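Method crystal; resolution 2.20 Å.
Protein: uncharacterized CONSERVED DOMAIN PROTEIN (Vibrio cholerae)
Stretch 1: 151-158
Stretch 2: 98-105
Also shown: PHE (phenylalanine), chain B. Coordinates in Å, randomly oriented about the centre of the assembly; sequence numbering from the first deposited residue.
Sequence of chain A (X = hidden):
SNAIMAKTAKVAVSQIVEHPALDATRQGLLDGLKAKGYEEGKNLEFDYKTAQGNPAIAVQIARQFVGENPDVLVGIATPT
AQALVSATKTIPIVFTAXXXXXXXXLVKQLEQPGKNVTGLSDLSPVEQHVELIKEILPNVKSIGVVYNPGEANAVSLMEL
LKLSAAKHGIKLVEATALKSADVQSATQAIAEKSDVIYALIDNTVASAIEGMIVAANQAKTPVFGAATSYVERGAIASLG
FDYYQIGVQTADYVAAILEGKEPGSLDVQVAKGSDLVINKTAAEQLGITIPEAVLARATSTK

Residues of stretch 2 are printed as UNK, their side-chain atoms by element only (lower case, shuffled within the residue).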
# COMPACT_ATOMS: atom_id res chain seq x y z
N GLU A 151 10.51 -21.69 -17.81
CA GLU A 151 11.09 -20.42 -17.42
C GLU A 151 12.49 -20.22 -18.01
O GLU A 151 13.45 -20.87 -17.59
CB GLU A 151 11.19 -20.34 -15.90
CG GLU A 151 9.87 -20.16 -15.15
CD GLU A 151 10.10 -19.91 -13.63
OE1 GLU A 151 10.99 -19.12 -13.19
OE2 GLU A 151 9.31 -20.49 -12.86
N ALA A 152 12.63 -19.24 -18.89
CA ALA A 152 13.91 -19.05 -19.58
C ALA A 152 15.01 -18.77 -18.56
O ALA A 152 16.18 -19.11 -18.78
CB ALA A 152 13.84 -17.92 -20.68
N ASN A 153 14.66 -18.13 -17.46
CA ASN A 153 15.67 -17.95 -16.41
C ASN A 153 16.22 -19.26 -15.89
O ASN A 153 17.45 -19.37 -15.70
CB ASN A 153 15.16 -17.13 -15.21
CG ASN A 153 13.83 -17.52 -14.79
OD1 ASN A 153 12.87 -17.42 -15.59
ND2 ASN A 153 13.70 -17.98 -13.54
N ALA A 154 15.34 -20.26 -15.69
CA ALA A 154 15.78 -21.55 -15.16
C ALA A 154 16.67 -22.25 -16.19
O ALA A 154 17.69 -22.84 -15.83
CB ALA A 154 14.59 -22.45 -14.77
N VAL A 155 16.29 -22.17 -17.46
CA VAL A 155 17.03 -22.80 -18.54
C VAL A 155 18.41 -22.19 -18.62
O VAL A 155 19.42 -22.92 -18.59
CB VAL A 155 16.27 -22.72 -19.89
CG1 VAL A 155 17.16 -23.23 -21.12
CG2 VAL A 155 14.97 -23.55 -19.79
N SER A 156 18.51 -20.86 -18.59
CA SER A 156 19.84 -20.23 -18.60
C SER A 156 20.66 -20.68 -17.38
O SER A 156 21.84 -20.98 -17.51
CB SER A 156 19.71 -18.71 -18.60
OG SER A 156 18.97 -18.26 -19.71
N LEU A 157 20.06 -20.72 -16.20
CA LEU A 157 20.79 -21.15 -15.04
C LEU A 157 21.25 -22.62 -15.12
O LEU A 157 22.37 -22.93 -14.71
CB LEU A 157 20.01 -20.91 -13.74
CG LEU A 157 19.76 -19.43 -13.36
CD1 LEU A 157 18.58 -19.37 -12.37
CD2 LEU A 157 21.00 -18.75 -12.78
N MSE A 158 20.41 -23.51 -15.64
CA MSE A 158 20.80 -24.92 -15.81
C MSE A 158 22.03 -25.04 -16.75
O MSE A 158 22.87 -25.91 -16.54
CB MSE A 158 19.64 -25.79 -16.33
CG MSE A 158 18.52 -25.93 -15.31
SE MSE A 158 19.21 -26.84 -13.68
CE MSE A 158 19.85 -28.46 -14.63
N UNK A 98 15.56 -10.02 -13.56
CA UNK A 98 15.60 -11.00 -14.66
C UNK A 98 16.99 -11.64 -14.76
O UNK A 98 18.02 -10.96 -14.90
c UNK A 98 15.65 -11.28 -17.15
c UNK A 98 13.71 -9.96 -15.97
c UNK A 98 15.23 -10.36 -15.98
N UNK A 99 17.03 -12.96 -14.69
CA UNK A 99 18.27 -13.69 -14.58
C UNK A 99 19.18 -13.50 -15.82
O UNK A 99 20.38 -13.18 -15.68
c UNK A 99 19.16 -16.07 -14.74
o UNK A 99 17.46 -15.40 -13.03
c UNK A 99 17.95 -15.19 -14.38
N UNK A 100 18.62 -13.67 -17.01
CA UNK A 100 19.42 -13.61 -18.28
C UNK A 100 18.57 -13.00 -19.40
O UNK A 100 17.87 -13.70 -20.15
o UNK A 100 20.63 -16.18 -20.56
o UNK A 100 20.90 -14.02 -20.59
c UNK A 100 19.87 -15.00 -18.66
c UNK A 100 20.52 -15.06 -20.03
N UNK A 101 18.61 -11.68 -19.49
CA UNK A 101 17.74 -11.01 -20.46
C UNK A 101 18.03 -11.30 -21.91
O UNK A 101 17.12 -11.20 -22.72
c UNK A 101 17.93 -9.53 -20.17
c UNK A 101 19.34 -10.75 -18.61
c UNK A 101 18.74 -9.44 -18.90
N UNK A 102 19.27 -11.65 -22.24
CA UNK A 102 19.57 -11.98 -23.64
C UNK A 102 18.96 -13.32 -23.96
O UNK A 102 18.23 -13.45 -24.96
c UNK A 102 21.38 -12.45 -25.47
c UNK A 102 21.67 -10.60 -23.58
c UNK A 102 21.09 -11.99 -23.94
N UNK A 103 19.19 -14.29 -23.09
CA UNK A 103 18.65 -15.64 -23.28
C UNK A 103 17.13 -15.59 -23.29
O UNK A 103 16.53 -16.36 -24.00
N UNK A 104 16.52 -14.63 -22.57
CA UNK A 104 15.06 -14.52 -22.50
C UNK A 104 14.51 -13.73 -23.64
O UNK A 104 13.29 -13.57 -23.74
c UNK A 104 14.62 -13.86 -21.18
N UNK A 105 15.39 -13.20 -24.49
CA UNK A 105 14.93 -12.43 -25.68
C UNK A 105 14.26 -11.11 -25.37
O UNK A 105 13.45 -10.61 -26.12
n UNK A 105 14.06 -17.70 -29.46
c UNK A 105 14.01 -13.29 -26.57
c UNK A 105 14.76 -14.57 -27.09
c UNK A 105 14.83 -16.63 -28.68
c UNK A 105 13.96 -15.41 -28.14
N PHE B . 15.51 -13.93 -11.61
CA PHE B . 14.15 -14.60 -11.65
C PHE B . 13.55 -14.43 -13.08
O PHE B . 14.36 -14.16 -14.01
CB PHE B . 13.22 -14.07 -10.55
CG PHE B . 13.53 -14.63 -9.17
CD1 PHE B . 13.23 -15.97 -8.86
CD2 PHE B . 14.15 -13.86 -8.21
CE1 PHE B . 13.54 -16.49 -7.64
CE2 PHE B . 14.45 -14.37 -6.98
CZ PHE B . 14.16 -15.68 -6.67
OXT PHE B . 12.34 -14.59 -13.35
O HOH W 1 16.85 -16.37 -19.68

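Position 98 carries three side-chain carbons, one attached to the backbone and bearing the other two. This beta-branched, wholly apolar group points sideways and stays 6.2 Å or more from stretch 1. The pattern is that of valine, Val-98, whose CA lies 3.5 Å from O of the bound phenylalanine.

At position 99 the first side-chain carbon again branches, but into one oxygen and one carbon. The CB packs 3.5 Å from CB of Asn-153, and the terminal carbon lies 3.7 Å from CG of Leu-157. A beta-branched side chain with one hydroxyl and one methyl is threonine. Thr-99 packs its CG2 against Leu-157, while its OG1, also close to Asn-153, accepts a hydrogen bond from N of the phenylalanine at 2.8 Å; its backbone N donates to the ligand O at 3.0 Å.

Position 100 has two carbons, the second carrying two oxygens. One oxygen lies 2.8 Å from OG of Ser-156; the other accepts a hydrogen bond from the backbone N of position 103. A carboxylate and an amide of this length would differ in having two oxygens or an oxygen and a nitrogen, so the residue is aspartate, Asp-100. Its OD1 takes the bond from N of position 103 at 3.0 Å, nearly linear at 171°, and a weak one from N of position 102 at 3.3 Å.

Position 101 has three carbons closing a ring onto its own backbone N and makes no contact with stretch 1. Only proline has this ring: Pro-101, with phi at -65°.

Position 102 repeats the three-carbon branched pattern of position 98. It is exposed, with no contact to the helix, and is Val-102; it opens a type I turn that runs to position 105, whose N donates to Val-102 O at 2.9 Å.

Position 103 has no side-chain atoms and is therefore Gly-103. An ideal CB here would point toward the helix and clash with Ser-156 OG, at 3.0 Å, and with Asp-100 OD2, at 2.2 Å.

Position 104 has a single carbon, CB, 4.2 Å from CB of Ala-152; a lone methyl is alanine, Ala-104, whose N bonds to Asp-100 O at 2.9 Å.

Position 105 bears four carbons in a row ending in nitrogen, with no partner in stretch 1; this is lysine, Lys-105, extended beyond chi1 and exposed.

The contact is small, burying 270 Å² in all, and joins apolar packing to a polar pair. Ala-152 meets Ala-104, while Asn-153 and Leu-157 pack against Thr-99. Beside these contacts, Ser-156 OG lies 2.8 Å from Asp-100 OD2, a hydrogen bond whose proton has another acceptor within reach. Water 1 reinforces the join, donating to Asp-100 O at 2.9 Å and to Ser-156 OG at 2.8 Å. Asp-100 thus serves both sides: OD1 binds N of Gly-103 within the loop, while OD2 faces Ser-156 on the helix; backbone bonds and the packing of Thr-99 and Ala-104 share the work.

Stretch 2, residues 98-105: VTDPVGAK
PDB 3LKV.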